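Local coordinates for DUF411 domain-containing protein (Pseudomonas aeruginosa, PDB 6WIS) that binds copper as a cysteine-bridged tetranuclear cluster and is thought to act in bacterial copper resistance, at residues Asp18-Lys21 with His22-Asn26; Ala40-Arg44 with Leu45-Tyr49; Met90-Ser94 with Pro95-Met99. All blocks are in the same frame, centred on the assembly; numbering follows the deposited sequence.

Contact 1. Residues Asp18-Lys21 with His22-Asn26. With ZN (zinc ion), chain J; ZN (zinc ion), chain M.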
loop_
_atom_site.group_PDB
_atom_site.type_symbol
_atom_site.label_atom_id
_atom_site.label_comp_id
_atom_site.label_asym_id
_atom_site.label_seq_id
_atom_site.Cartn_x
_atom_site.Cartn_y
_atom_site.Cartn_z
ATOM N N ASP A 18 -8.035 -4.888 -8.170
ATOM C CA ASP A 18 -7.799 -3.849 -9.168
ATOM C C ASP A 18 -6.446 -3.178 -8.939
ATOM O O ASP A 18 -5.692 -2.939 -9.890
ATOM C CB ASP A 18 -8.954 -2.822 -9.112
ATOM C CG ASP A 18 -8.924 -1.793 -10.265
ATOM O OD1 ASP A 18 -8.315 -2.027 -11.312
ATOM O OD2 ASP A 18 -9.543 -0.734 -10.131
ATOM N N TRP A 19 -6.122 -2.869 -7.681
ATOM C CA TRP A 19 -4.800 -2.315 -7.375
ATOM C C TRP A 19 -3.679 -3.257 -7.827
ATOM O O TRP A 19 -2.678 -2.817 -8.410
ATOM C CB TRP A 19 -4.715 -2.039 -5.881
ATOM C CG TRP A 19 -3.453 -1.469 -5.388
ATOM C CD1 TRP A 19 -3.020 -0.184 -5.543
ATOM C CD2 TRP A 19 -2.459 -2.143 -4.600
ATOM N NE1 TRP A 19 -1.801 -0.015 -4.894
ATOM C CE2 TRP A 19 -1.452 -1.200 -4.295
ATOM C CE3 TRP A 19 -2.334 -3.451 -4.103
ATOM C CZ2 TRP A 19 -0.335 -1.524 -3.516
ATOM C CZ3 TRP A 19 -1.216 -3.774 -3.324
ATOM C CH2 TRP A 19 -0.229 -2.822 -3.049
ATOM N N ILE A 20 -3.842 -4.561 -7.588
ATOM C CA ILE A 20 -2.860 -5.530 -8.068
ATOM C C ILE A 20 -2.711 -5.431 -9.589
ATOM O O ILE A 20 -1.596 -5.505 -10.125
ATOM C CB ILE A 20 -3.260 -6.940 -7.605
ATOM C CG1 ILE A 20 -3.039 -7.063 -6.093
ATOM C CG2 ILE A 20 -2.524 -8.012 -8.403
ATOM C CD1 ILE A 20 -3.550 -8.385 -5.491
ATOM N N LYS A 21 -3.820 -5.210 -10.306
ATOM C CA LYS A 21 -3.724 -5.141 -11.765
ATOM C C LYS A 21 -2.996 -3.882 -12.218
ATOM O O LYS A 21 -2.235 -3.933 -13.183
ATOM C CB LYS A 21 -5.120 -5.255 -12.394
ATOM C CG LYS A 21 -5.642 -6.699 -12.371
ATOM C CD LYS A 21 -7.068 -6.868 -12.892
ATOM C CE LYS A 21 -7.145 -6.600 -14.390
ATOM N NZ LYS A 21 -8.459 -6.974 -15.003
ATOM N N HIS A 22 -3.162 -2.765 -11.500
ATOM C CA HIS A 22 -2.396 -1.552 -11.788
ATOM C C HIS A 22 -0.903 -1.751 -11.537
ATOM O O HIS A 22 -0.064 -1.219 -12.282
ATOM C CB HIS A 22 -2.910 -0.381 -10.930
ATOM C CG HIS A 22 -4.238 0.159 -11.359
ATOM N ND1 HIS A 22 -4.382 1.396 -11.946
ATOM C CD2 HIS A 22 -5.486 -0.361 -11.272
ATOM C CE1 HIS A 22 -5.657 1.617 -12.202
ATOM N NE2 HIS A 22 -6.348 0.565 -11.810
ATOM N N LEU A 23 -0.547 -2.469 -10.467
ATOM C CA LEU A 23 0.860 -2.766 -10.216
ATOM C C LEU A 23 1.446 -3.616 -11.330
ATOM O O LEU A 23 2.552 -3.347 -11.810
ATOM C CB LEU A 23 1.040 -3.476 -8.864
ATOM C CG LEU A 23 0.654 -2.699 -7.600
ATOM C CD1 LEU A 23 1.016 -3.502 -6.370
ATOM C CD2 LEU A 23 1.330 -1.339 -7.564
ATOM N N GLU A 24 0.728 -4.670 -11.725
ATOM C CA GLU A 24 1.186 -5.540 -12.805
ATOM C C GLU A 24 1.404 -4.759 -14.094
ATOM O O GLU A 24 2.414 -4.953 -14.785
ATOM C CB GLU A 24 0.174 -6.664 -13.030
ATOM C CG GLU A 24 0.067 -7.598 -11.863
ATOM C CD GLU A 24 -0.908 -8.717 -12.120
ATOM O OE1 GLU A 24 -1.931 -8.484 -12.804
ATOM O OE2 GLU A 24 -0.648 -9.834 -11.634
ATOM N N ALA A 25 0.450 -3.892 -14.449
ATOM C CA ALA A 25 0.611 -3.001 -15.594
ATOM C C ALA A 25 1.763 -2.028 -15.412
ATOM O O ALA A 25 2.182 -1.398 -16.387
ATOM C CB ALA A 25 -0.679 -2.214 -15.860
ATOM N N ASN A 26 2.277 -1.872 -14.197
ATOM C CA ASN A 26 3.455 -1.050 -13.974
ATOM C C ASN A 26 4.735 -1.876 -13.885
ATOM O O ASN A 26 5.793 -1.331 -13.550
ATOM C CB ASN A 26 3.272 -0.195 -12.721
ATOM C CG ASN A 26 2.448 1.036 -12.992
ATOM O OD1 ASN A 26 2.976 2.033 -13.479
ATOM N ND2 ASN A 26 1.141 0.970 -12.708
HETATM ZN ZN ZN J . -8.337 0.206 -11.868
HETATM ZN ZN ZN M . -2.937 -10.905 -11.745
#
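Asp18 and His22, one turn apart on helix 14-24 of a beta-alpha-beta unit, form an i to i+4 metal-binding pair that closes on one zinc ion. The aspartate can be followed outward from its backbone. Its CB stands 4.1 Å from the zinc, and the first torsion, with CG anti to the backbone N (chi1 -171°), swings the carboxylate onto the metal. OD1 and OD2 both bind, each at 2.3 Å, so Asp18 chelates the metal through two oxygens; OD1 also faces His22 CD2, 3.3 Å away, and OD2 lies close to Glu98 OE2. His22 supplies NE2 at 2.0 Å, its ring plane turned 64° from the carboxylate, and Glu98 completes the protein ligands. Asp18 O, which accepts the His22 N-H, also lies in the plane of the ring at its CD2 edge.

On the buried flank the same spacing serves packing. Leu23 CD1 sits over one face of the Trp19 indole, a CH-pi contact to the six-membered ring, while Trp19 NE1 bonds to Val68 O and His55 stacks on the indole. Glu24, extended beyond CG, passes Ile20 CG2 and reaches a second zinc ion, which its OE2 binds at 2.5 Å.

Contact 2. Residues Ala40-Arg44 with Leu45-Tyr49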
loop_
_atom_site.group_PDB
_atom_site.type_symbol
_atom_site.label_atom_id
_atom_site.label_comp_id
_atom_site.label_asym_id
_atom_site.label_seq_id
_atom_site.Cartn_x
_atom_site.Cartn_y
_atom_site.Cartn_z
ATOM N N ALA A 40 -2.643 -9.990 12.737
ATOM C CA ALA A 40 -1.274 -10.477 12.895
ATOM C C ALA A 40 -0.363 -9.919 11.807
ATOM O O ALA A 40 0.781 -9.533 12.081
ATOM C CB ALA A 40 -1.239 -12.006 12.864
ATOM N N VAL A 41 -0.845 -9.888 10.559
ATOM C CA VAL A 41 0.006 -9.433 9.463
ATOM C C VAL A 41 0.385 -7.975 9.676
ATOM O O VAL A 41 1.556 -7.598 9.600
ATOM C CB VAL A 41 -0.688 -9.641 8.100
ATOM C CG1 VAL A 41 0.117 -8.943 7.001
ATOM C CG2 VAL A 41 -0.836 -11.126 7.779
ATOM N N LYS A 42 -0.598 -7.142 10.001
ATOM C CA LYS A 42 -0.325 -5.720 10.102
ATOM C C LYS A 42 0.519 -5.415 11.332
ATOM O O LYS A 42 1.468 -4.618 11.262
ATOM C CB LYS A 42 -1.639 -4.935 10.139
ATOM C CG LYS A 42 -2.383 -4.867 8.786
ATOM C CD LYS A 42 -3.512 -3.837 8.884
ATOM C CE LYS A 42 -4.652 -4.199 7.936
ATOM N NZ LYS A 42 -4.153 -4.410 6.530
ATOM N N SER A 43 0.205 -6.055 12.463
ATOM C CA SER A 43 0.959 -5.757 13.677
ATOM C C SER A 43 2.386 -6.277 13.587
ATOM O O SER A 43 3.302 -5.636 14.100
ATOM C CB SER A 43 0.259 -6.334 14.906
ATOM O OG SER A 43 0.460 -7.722 14.957
ATOM N N ARG A 44 2.611 -7.403 12.908
ATOM C CA ARG A 44 3.984 -7.875 12.775
ATOM C C ARG A 44 4.809 -6.973 11.869
ATOM O O ARG A 44 6.021 -6.841 12.069
ATOM C CB ARG A 44 4.001 -9.308 12.265
ATOM C CG ARG A 44 3.665 -10.303 13.368
ATOM C CD ARG A 44 3.456 -11.708 12.828
ATOM N NE ARG A 44 2.823 -12.550 13.845
ATOM C CZ ARG A 44 2.738 -13.874 13.780
ATOM N NH1 ARG A 44 3.249 -14.531 12.755
ATOM N NH2 ARG A 44 2.140 -14.536 14.749
ATOM N N LEU A 45 4.182 -6.347 10.872
ATOM C CA LEU A 45 4.903 -5.451 9.983
ATOM C C LEU A 45 5.052 -4.054 10.562
ATOM O O LEU A 45 5.817 -3.252 10.018
ATOM C CB LEU A 45 4.181 -5.394 8.627
ATOM C CG LEU A 45 4.319 -6.649 7.757
ATOM C CD1 LEU A 45 3.258 -6.686 6.686
ATOM C CD2 LEU A 45 5.702 -6.678 7.103
ATOM N N GLY A 46 4.334 -3.741 11.643
ATOM C CA GLY A 46 4.414 -2.427 12.235
ATOM C C GLY A 46 3.502 -1.393 11.616
ATOM O O GLY A 46 3.787 -0.195 11.708
ATOM N N VAL A 47 2.401 -1.811 10.997
ATOM C CA VAL A 47 1.458 -0.839 10.453
ATOM C C VAL A 47 0.730 -0.183 11.617
ATOM O O VAL A 47 0.081 -0.891 12.397
ATOM C CB VAL A 47 0.448 -1.492 9.499
ATOM C CG1 VAL A 47 -0.537 -0.420 8.968
ATOM C CG2 VAL A 47 1.172 -2.262 8.369
ATOM N N PRO A 48 0.771 1.143 11.756
ATOM C CA PRO A 48 0.090 1.782 12.891
ATOM C C PRO A 48 -1.411 1.567 12.850
ATOM O O PRO A 48 -2.050 1.611 11.791
ATOM C CB PRO A 48 0.436 3.271 12.728
ATOM C CG PRO A 48 1.669 3.275 11.850
ATOM C CD PRO A 48 1.414 2.143 10.891
ATOM N N TYR A 49 -1.963 1.389 14.040
ATOM C CA TYR A 49 -3.360 1.108 14.314
ATOM C C TYR A 49 -4.335 1.789 13.351
ATOM O O TYR A 49 -5.012 1.108 12.568
ATOM C CB TYR A 49 -3.619 1.500 15.779
ATOM C CG TYR A 49 -4.991 1.185 16.302
ATOM C CD1 TYR A 49 -5.510 -0.102 16.228
ATOM C CD2 TYR A 49 -5.761 2.174 16.901
ATOM C CE1 TYR A 49 -6.782 -0.395 16.715
ATOM C CE2 TYR A 49 -7.027 1.893 17.392
ATOM C CZ TYR A 49 -7.531 0.613 17.299
ATOM O OH TYR A 49 -8.787 0.345 17.786
#
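Lys42 and Val47 are linked by a backbone hydrogen bond where helix 38-45 ends in a Schellman motif: Val47 N donates to Lys42 O at 3.0 Å, and Gly46 N makes a weak bond to Ser43 O. Gly46 is the C-prime residue; at a phi of 85° it has left the helical region and, having no CB, reverses the chain without a clash with the carbonyl before it. One residue earlier, Leu45 N still makes the helical bond to Val41 O, at 3.2 Å.

The side chains follow this change of direction. Those of Val41 and Leu45 run together in one direction, and their branches meet through CG1 of Val41 and CD1 of Leu45, 3.9 Å apart. CG1 of Val41 is anti to the backbone N (chi1 170°), which turns it to Leu45. Beyond the glycine the chain brings Val47 back against the last turn, where its CB comes within 4.1 Å of Lys42 CB and its CG2 lies 3.7 Å from Lys42 O. Leu45 continues onto Thr56 and Val58 of strand 55-59, and Val47 onto Phe63 and Glu65 of strand 62-65.

The charged end of Lys42 is satisfied by a hydrogen bond to Thr56 and a salt bridge to Glu65, so its aliphatic part can lie against Val47.

Contact 3. Residues Met90-Ser94 with Pro95-Met99. With CU (copper (II) ion), chain F; ZN (zinc ion), chain J.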
loop_
_atom_site.group_PDB
_atom_site.type_symbol
_atom_site.label_atom_id
_atom_site.label_comp_id
_atom_site.label_asym_id
_atom_site.label_seq_id
_atom_site.Cartn_x
_atom_site.Cartn_y
_atom_site.Cartn_z
HETATM N N MSE A 90 -9.669 3.831 2.331
HETATM C CA MSE A 90 -9.803 3.562 0.905
HETATM C C MSE A 90 -10.341 4.790 0.206
HETATM O O MSE A 90 -11.525 4.840 -0.121
HETATM C CB MSE A 90 -10.730 2.364 0.639
HETATM C CG MSE A 90 -10.337 1.044 1.286
HETATM SE SE MSE A 90 -11.608 -0.427 0.890
HETATM C CE MSE A 90 -13.242 0.353 1.643
ATOM N N PRO A 91 -9.475 5.780 -0.020
ATOM C CA PRO A 91 -9.932 7.031 -0.650
ATOM C C PRO A 91 -10.302 6.796 -2.105
ATOM O O PRO A 91 -9.556 6.159 -2.854
ATOM C CB PRO A 91 -8.726 7.964 -0.520
ATOM C CG PRO A 91 -7.557 7.050 -0.321
ATOM C CD PRO A 91 -8.070 5.849 0.410
ATOM N N VAL A 92 -11.474 7.297 -2.494
ATOM C CA VAL A 92 -11.901 7.155 -3.885
ATOM C C VAL A 92 -10.951 7.955 -4.774
ATOM O O VAL A 92 -10.524 9.059 -4.421
ATOM C CB VAL A 92 -13.366 7.612 -4.051
ATOM C CG1 VAL A 92 -13.787 7.594 -5.524
ATOM C CG2 VAL A 92 -14.298 6.719 -3.261
ATOM N N GLY A 93 -10.597 7.397 -5.923
ATOM C CA GLY A 93 -9.662 8.026 -6.829
ATOM C C GLY A 93 -8.234 7.531 -6.706
ATOM O O GLY A 93 -7.425 7.783 -7.608
ATOM N N SER A 94 -7.900 6.842 -5.621
ATOM C CA SER A 94 -6.590 6.215 -5.532
ATOM C C SER A 94 -6.554 4.996 -6.452
ATOM O O SER A 94 -7.606 4.471 -6.841
ATOM C CB SER A 94 -6.277 5.843 -4.082
ATOM O OG SER A 94 -7.158 4.845 -3.583
ATOM N N PRO A 95 -5.362 4.527 -6.827
ATOM C CA PRO A 95 -5.288 3.439 -7.823
ATOM C C PRO A 95 -5.932 2.159 -7.312
ATOM O O PRO A 95 -5.641 1.688 -6.207
ATOM C CB PRO A 95 -3.781 3.250 -8.059
ATOM C CG PRO A 95 -3.111 4.462 -7.484
ATOM C CD PRO A 95 -4.029 5.056 -6.453
ATOM N N GLY A 96 -6.809 1.586 -8.134
ATOM C CA GLY A 96 -7.605 0.450 -7.724
ATOM C C GLY A 96 -8.894 0.815 -7.021
ATOM O O GLY A 96 -9.754 -0.053 -6.855
HETATM N N MSE A 97 -9.066 2.078 -6.649
HETATM C CA MSE A 97 -10.286 2.601 -6.020
HETATM C C MSE A 97 -10.881 3.706 -6.908
HETATM O O MSE A 97 -11.650 4.537 -6.457
HETATM C CB MSE A 97 -9.981 3.160 -4.620
HETATM C CG MSE A 97 -10.063 2.125 -3.412
HETATM SE SE MSE A 97 -11.865 1.339 -3.199
HETATM C CE MSE A 97 -12.761 3.061 -2.824
ATOM N N GLU A 98 -10.515 3.755 -8.183
ATOM C CA GLU A 98 -10.936 4.901 -8.980
ATOM C C GLU A 98 -12.372 4.699 -9.472
ATOM O O GLU A 98 -12.753 3.601 -9.904
ATOM C CB GLU A 98 -9.970 5.146 -10.141
ATOM C CG GLU A 98 -10.107 4.241 -11.308
ATOM C CD GLU A 98 -9.480 2.876 -11.105
ATOM O OE1 GLU A 98 -8.941 2.544 -10.013
ATOM O OE2 GLU A 98 -9.549 2.135 -12.090
HETATM N N MSE A 99 -13.182 5.745 -9.352
HETATM C CA MSE A 99 -14.583 5.683 -9.763
HETATM C C MSE A 99 -15.017 6.997 -10.427
HETATM O O MSE A 99 -15.801 7.761 -9.848
HETATM C CB MSE A 99 -15.474 5.388 -8.548
HETATM C CG MSE A 99 -15.153 4.074 -7.857
HETATM SE SE MSE A 99 -16.236 3.662 -6.335
HETATM C CE MSE A 99 -15.254 2.104 -5.802
HETATM CU CU CU F . -11.984 -0.358 -1.498
HETATM ZN ZN ZN J . -8.337 0.206 -11.868
#
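Across this loop the Gly93 N-H meets the face of the Met97 carbonyl, off its lone pairs and 58° out of the carbonyl plane, in a bond of 3.1 Å from Gly93 N to Met97 O that is nearly straight at hydrogen. At the Pro91 carbonyl, by contrast, Ser94 OG donates in the plane, 2.8 Å from Pro91 O, which also accepts from Ser94 N. The carboxylate of Glu98 turns OE2 to a zinc ion, 2.3 Å away, and OE1 takes a weak bond from Gly96 N.

Two selenomethionines, Met90 and Met97, reach one copper ion from different parts of the loop, each through SE at 2.4 Å, with Cys15 as the third ligand. Met97 is bent at chi2 and chi3 (-61° and -62°), which folds its CE back to 3.5 Å from Met90 O and also against Val92 CG2, 4.0 Å away. Val92 CG1 meets Met99 CB, the two side chains crossing at about a right angle.

Consecutive type II turns, Pro91 to Ser94 and Ser94 to Met97, thus fold the loop between strands 84-86 and 106-111 into a copper site of two selenomethionines and one cysteine, part of the cysteine-bridged tetranuclear cluster.

Overall arrangement
Contacts 1 and 3 are partly buried, and they touch each other: helix 14-24 and the loop before strand 106-111 share one zinc ion, and Trp19 CD1 lies 3.3 Å from Pro95 O. Both supply metal ligands, and contact 1 adds apolar packing on its buried side; a regular helix supplies its ligands from successive turns, whereas the loop depends on tight turns and a few backbone bonds. Contact 2 is a surface contact on the opposite side of the chain's centre, its own centre about 23 Å from those of the other two. There, helix capping, aliphatic packing and a salt bridge do the work, and none of its residues is a ligand of the copper cluster.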